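Local coordinates for protein phosphoheptose isomerase (PDB 5I01) that probably catalyses, as a zinc-dependent homotetramer, the isomerization of sedoheptulose 7-phosphate to D-glycero-D-manno-heptose 7-phosphate, the first step of heptose biosynthesis, at residues Q62-E67 against A186-I191; Q41-D46 against M77-V82. The protein carries 1 engineered substitution. All blocks are in the same frame, centred on the assembly; numbering follows the deposited sequence.

Contact 1 of 2, residues Q62-E67 against A186-I191; sequences QHFAAE and AMCDCI. With ZN (zinc ion), chain E.
Glu67, which meets Cys188 across this helix pair, also gives its OE2 to a zinc ion gripped by four protein groups. OE2 lies 2.0 Å from the zinc and OE1 stays 3.2 Å from it, so the carboxylate binds essentially through one oxygen. His63 adds its ring nitrogen NE2, 2.2 Å from the same zinc. One helical turn separates the two ligands, and the Glu67 carboxyl carbon sits in the plane of the imidazole, at its edge. Glu67 gets there with CG anti to its carbonyl carbon (chi1 -70°) and a chain extended beyond it. His185, one residue before 186-191, and Gln177 of the second subunit complete the site, so both helices and a subunit interface build it. Glu67 is also predicted to bind substrate, which would place this contact at the wall of the active site.

Cys188 is the wedge between the helices. Its SG passes 3.9 Å from CD1 of Phe64 and meets the ring obliquely, 72° off the normal, in a sulfur-aromatic contact. The same SG lies 4.1 Å from OE1 of Glu67, the carboxylate oxygen turned from the metal. One thiol thus lies beside both an aromatic ring and the unbound oxygen of a zinc ligand. Phe64 swings its CG anti to its own backbone N (chi1 170°), which carries the ring to the sulfur.

The pair illustrates how apolar packing can adjoin a metal site on the same two helices. Phe64 also packs on Ile49 and Ala51 of the sheet, on Ile184 and on Met39 of helix 29-44, where Met187 lands too; its ring thus lies where helix 56-69 meets strand 49-52 and helices 29-44 and 173-193.

Contact 2 of 2, residues Q41-D46 against M77-V82; sequences QCLMND and MELAAV
A small apolar contact joins the last turn of helix 29-44 to the chain entering strand 81-83, an outermost strand of the parallel sheet within this subunit. Leu43 carries it. From the helix its side chain reaches the incoming chain, one methyl to a side chain and the other to backbone: CD1 meets CD2 of Leu79 at 4.2 Å, while CD2 lies 3.9 Å from both the O and the N of Ala80. With CG anti to the carbonyl carbon (chi1 -70°), the branched end of Leu43 is thrown toward that chain and divided between these two neighbours. The backbones remain well apart, the closest pair of CA atoms being those of Leu43 and Ala80, 7.1 Å from each other. The CB of Ala80 points toward the helix as well.

The helix stops just past this leucine. Asp46, with positive phi (55°), is the C-prime residue of a Schellman motif, in which its N makes a weak 3.1 Å hydrogen bond to the O of Leu43. The chain thus leaves the helix within three residues of the leucine that packs.

Ala80 also pairs through its backbone with Ile49 of the neighbouring strand, and Leu43 rests on Ile49 too. Leu79 leans on Met68 of helix 56-69. Glu78, next to it, makes salt bridges to Lys106 and Arg109 of the third subunit, bringing a subunit interface close to this edge.

As an example of a helix end packing on the approach to a strand the lesson is simple: no hydrogen bond crosses between the two segments. The methyls of Leu43 meet a second leucine and the backbone N and O of Ala80, a residue already engaged in strand pairing, so cohesion here comes from dispersion and from burying apolar surface.

Contacts 1 and 2 lie with their centres 12 Å apart on the same side of the chain's centre, and their segments alternate in sequence: 41-46, 62-67, 77-82, then 186-191. Strand 49-52, helix 56-69 and strand 81-83 form a beta-alpha-beta unit that ties them together within the SIS fold. The contacts also touch directly, since CG2 of Ile191 packs 3.9 Å from CD1 of Leu79 and approaches Leu43, while Ala65 rests on the strand at Ala81. The apolar edge of the sheet therefore continues into the helix pair that bears the zinc. Segments of both contacts also touch the third subunit, so both lie close to interfaces of the tetramer.

Contact 1 of 2, residues Q62-E67 against A186-I191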
loop_
_atom_site.group_PDB
_atom_site.type_symbol
_atom_site.label_atom_id
_atom_site.label_comp_id
_atom_site.label_asym_id
_atom_site.label_seq_id
_atom_site.Cartn_x
_atom_site.Cartn_y
_atom_site.Cartn_z
ATOM N N GLN A 62 7.016 7.455 1.100
ATOM C CA GLN A 62 7.404 6.046 0.931
ATOM C C GLN A 62 8.656 5.881 0.060
ATOM O O GLN A 62 9.375 4.906 0.224
ATOM C CB GLN A 62 6.222 5.158 0.478
ATOM C CG GLN A 62 5.766 5.252 -0.970
ATOM C CD GLN A 62 4.722 4.189 -1.305
ATOM O OE1 GLN A 62 3.688 4.069 -0.628
ATOM N NE2 GLN A 62 4.988 3.408 -2.348
ATOM N N HIS A 63 8.893 6.828 -0.850
ATOM C CA HIS A 63 10.147 6.938 -1.629
ATOM C C HIS A 63 11.349 7.172 -0.689
ATOM O O HIS A 63 12.340 6.458 -0.759
ATOM C CB HIS A 63 10.023 8.098 -2.635
ATOM C CG HIS A 63 11.129 8.195 -3.646
ATOM N ND1 HIS A 63 10.885 8.566 -4.950
ATOM C CD2 HIS A 63 12.470 8.021 -3.553
ATOM C CE1 HIS A 63 12.023 8.605 -5.619
ATOM N NE2 HIS A 63 12.999 8.274 -4.796
ATOM N N PHE A 64 11.243 8.171 0.182
ATOM C CA PHE A 64 12.254 8.422 1.221
ATOM C C PHE A 64 12.557 7.195 2.086
ATOM O O PHE A 64 13.695 6.797 2.211
ATOM C CB PHE A 64 11.812 9.573 2.112
ATOM C CG PHE A 64 12.660 9.742 3.326
ATOM C CD1 PHE A 64 13.981 10.150 3.205
ATOM C CD2 PHE A 64 12.146 9.477 4.594
ATOM C CE1 PHE A 64 14.781 10.304 4.330
ATOM C CE2 PHE A 64 12.936 9.627 5.723
ATOM C CZ PHE A 64 14.256 10.044 5.591
ATOM N N ALA A 65 11.526 6.602 2.673
ATOM C CA ALA A 65 11.678 5.421 3.529
ATOM C C ALA A 65 12.275 4.219 2.802
ATOM O O ALA A 65 13.081 3.493 3.375
ATOM C CB ALA A 65 10.340 5.044 4.152
ATOM N N ALA A 66 11.888 4.008 1.548
ATOM C CA ALA A 66 12.444 2.913 0.740
ATOM C C ALA A 66 13.951 3.059 0.432
ATOM O O ALA A 66 14.682 2.061 0.376
ATOM C CB ALA A 66 11.649 2.749 -0.547
ATOM N N GLU A 67 14.419 4.287 0.231
ATOM C CA GLU A 67 15.862 4.521 0.058
ATOM C C GLU A 67 16.677 4.404 1.365
ATOM O O GLU A 67 17.871 4.157 1.319
ATOM C CB GLU A 67 16.110 5.834 -0.672
ATOM C CG GLU A 67 15.678 5.724 -2.133
ATOM C CD GLU A 67 16.052 6.928 -2.968
ATOM O OE1 GLU A 67 16.257 8.013 -2.389
ATOM O OE2 GLU A 67 16.126 6.785 -4.207
ATOM N N ALA A 186 19.136 14.724 -1.802
ATOM C CA ALA A 186 20.296 15.410 -1.243
ATOM C C ALA A 186 20.534 15.044 0.232
ATOM O O ALA A 186 21.683 14.925 0.649
ATOM C CB ALA A 186 20.138 16.915 -1.400
ATOM N N MET A 187 19.451 14.867 0.997
ATOM C CA MET A 187 19.524 14.432 2.401
ATOM C C MET A 187 20.029 12.985 2.536
ATOM O O MET A 187 20.921 12.714 3.348
ATOM C CB MET A 187 18.158 14.574 3.107
ATOM C CG MET A 187 17.779 16.000 3.482
ATOM S SD MET A 187 16.288 16.178 4.513
ATOM C CE MET A 187 14.952 15.651 3.441
ATOM N N CYS A 188 19.456 12.070 1.752
ATOM C CA CYS A 188 19.899 10.661 1.728
ATOM C C CYS A 188 21.364 10.491 1.342
ATOM O O CYS A 188 22.045 9.635 1.891
ATOM C CB CYS A 188 19.065 9.827 0.752
ATOM S SG CYS A 188 17.328 9.722 1.195
ATOM N N ASP A 189 21.834 11.280 0.379
ATOM C CA ASP A 189 23.237 11.248 -0.015
ATOM C C ASP A 189 24.158 11.811 1.079
ATOM O O ASP A 189 25.270 11.309 1.252
ATOM C CB ASP A 189 23.459 11.972 -1.348
ATOM C CG ASP A 189 24.842 11.709 -1.940
ATOM O OD1 ASP A 189 25.209 10.530 -2.154
ATOM O OD2 ASP A 189 25.552 12.700 -2.217
ATOM N N CYS A 190 23.714 12.839 1.803
ATOM C CA CYS A 190 24.491 13.365 2.937
ATOM C C CYS A 190 24.634 12.355 4.077
ATOM O O CYS A 190 25.669 12.315 4.744
ATOM C CB CYS A 190 23.878 14.650 3.488
ATOM S SG CYS A 190 24.137 16.061 2.418
ATOM N N ILE A 191 23.581 11.573 4.305
ATOM C CA ILE A 191 23.589 10.501 5.295
ATOM C C ILE A 191 24.536 9.382 4.848
ATOM O O ILE A 191 25.364 8.922 5.642
ATOM C CB ILE A 191 22.155 9.980 5.568
ATOM C CG1 ILE A 191 21.343 11.084 6.262
ATOM C CG2 ILE A 191 22.168 8.723 6.428
ATOM C CD1 ILE A 191 19.843 10.931 6.166
HETATM ZN ZN ZN E . 15.084 8.092 -5.366
#

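Contact 2 of 2, residues Q41-D46 against M77-V82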
loop_
_atom_site.group_PDB
_atom_site.type_symbol
_atom_site.label_atom_id
_atom_site.label_comp_id
_atom_site.label_asym_id
_atom_site.label_seq_id
_atom_site.Cartn_x
_atom_site.Cartn_y
_atom_site.Cartn_z
ATOM N N GLN A 41 22.188 12.339 13.675
ATOM C CA GLN A 41 22.192 12.322 15.146
ATOM C C GLN A 41 21.164 11.319 15.686
ATOM O O GLN A 41 21.467 10.525 16.586
ATOM C CB GLN A 41 21.888 13.732 15.676
ATOM C CG GLN A 41 21.889 13.908 17.190
ATOM C CD GLN A 41 21.242 15.226 17.633
ATOM O OE1 GLN A 41 20.093 15.537 17.272
ATOM N NE2 GLN A 41 21.972 16.000 18.432
ATOM N N CYS A 42 19.953 11.371 15.132
ATOM C CA CYS A 42 18.865 10.473 15.527
ATOM C C CYS A 42 19.191 9.006 15.263
ATOM O O CYS A 42 19.010 8.170 16.143
ATOM C CB CYS A 42 17.571 10.861 14.808
ATOM S SG CYS A 42 16.317 9.566 14.735
ATOM N N LEU A 43 19.669 8.710 14.057
ATOM C CA LEU A 43 20.030 7.341 13.652
ATOM C C LEU A 43 21.171 6.767 14.480
ATOM O O LEU A 43 21.091 5.631 14.925
ATOM C CB LEU A 43 20.420 7.292 12.169
ATOM C CG LEU A 43 19.295 7.507 11.150
ATOM C CD1 LEU A 43 19.879 7.806 9.773
ATOM C CD2 LEU A 43 18.362 6.304 11.087
ATOM N N MET A 44 22.224 7.555 14.675
ATOM C CA MET A 44 23.371 7.137 15.501
ATOM C C MET A 44 23.049 6.936 16.996
ATOM O O MET A 44 23.773 6.210 17.678
ATOM C CB MET A 44 24.551 8.108 15.330
ATOM C CG MET A 44 25.297 7.919 14.013
ATOM S SD MET A 44 26.217 9.384 13.510
ATOM C CE MET A 44 27.677 8.627 12.786
ATOM N N ASN A 45 21.975 7.556 17.497
ATOM C CA ASN A 45 21.456 7.277 18.850
ATOM C C ASN A 45 20.320 6.236 18.816
ATOM O O ASN A 45 19.367 6.332 19.585
ATOM C CB ASN A 45 20.975 8.574 19.522
ATOM C CG ASN A 45 22.084 9.620 19.669
ATOM O OD1 ASN A 45 23.084 9.606 18.947
ATOM N ND2 ASN A 45 21.900 10.541 20.610
ATOM N N ASP A 46 20.429 5.253 17.913
ATOM C CA ASP A 46 19.454 4.160 17.749
ATOM C C ASP A 46 17.991 4.580 17.506
ATOM O O ASP A 46 17.071 3.792 17.714
ATOM C CB ASP A 46 19.578 3.172 18.930
ATOM C CG ASP A 46 20.637 2.110 18.687
ATOM O OD1 ASP A 46 20.420 1.284 17.774
ATOM O OD2 ASP A 46 21.673 2.094 19.397
ATOM N N MET A 77 24.238 -0.470 4.505
ATOM C CA MET A 77 23.425 -1.024 5.590
ATOM C C MET A 77 22.035 -0.371 5.692
ATOM O O MET A 77 21.818 0.749 5.216
ATOM C CB MET A 77 24.169 -0.940 6.947
ATOM C CG MET A 77 24.100 0.400 7.702
ATOM S SD MET A 77 24.654 0.336 9.436
ATOM C CE MET A 77 23.569 -0.913 10.148
ATOM N N GLU A 78 21.129 -1.068 6.373
ATOM C CA GLU A 78 19.705 -0.702 6.439
ATOM C C GLU A 78 19.415 0.256 7.613
ATOM O O GLU A 78 19.839 0.004 8.736
ATOM C CB GLU A 78 18.843 -1.968 6.542
ATOM C CG GLU A 78 19.109 -3.016 5.455
ATOM C CD GLU A 78 20.121 -4.108 5.830
ATOM O OE1 GLU A 78 20.875 -3.976 6.829
ATOM O OE2 GLU A 78 20.167 -5.126 5.097
ATOM N N LEU A 79 18.698 1.349 7.335
ATOM C CA LEU A 79 18.457 2.439 8.298
ATOM C C LEU A 79 17.002 2.465 8.755
ATOM O O LEU A 79 16.096 2.140 7.982
ATOM C CB LEU A 79 18.792 3.782 7.650
ATOM C CG LEU A 79 20.235 3.962 7.183
ATOM C CD1 LEU A 79 20.381 5.205 6.309
ATOM C CD2 LEU A 79 21.175 4.022 8.384
ATOM N N ALA A 80 16.778 2.892 9.993
ATOM C CA ALA A 80 15.441 2.863 10.591
ATOM C C ALA A 80 14.556 3.992 10.064
ATOM O O ALA A 80 14.679 5.141 10.500
ATOM C CB ALA A 80 15.535 2.922 12.115
ATOM N N ALA A 81 13.677 3.661 9.116
ATOM C CA ALA A 81 12.720 4.629 8.591
ATOM C C ALA A 81 11.419 3.968 8.143
ATOM O O ALA A 81 11.450 2.999 7.379
ATOM C CB ALA A 81 13.333 5.419 7.453
ATOM N N VAL A 82 10.290 4.506 8.627
ATOM C CA VAL A 82 8.945 3.995 8.341
ATOM C C VAL A 82 8.090 5.118 7.729
ATOM O O VAL A 82 7.977 6.193 8.299
ATOM C CB VAL A 82 8.261 3.486 9.639
ATOM C CG1 VAL A 82 6.896 2.865 9.344
ATOM C CG2 VAL A 82 9.147 2.478 10.360
#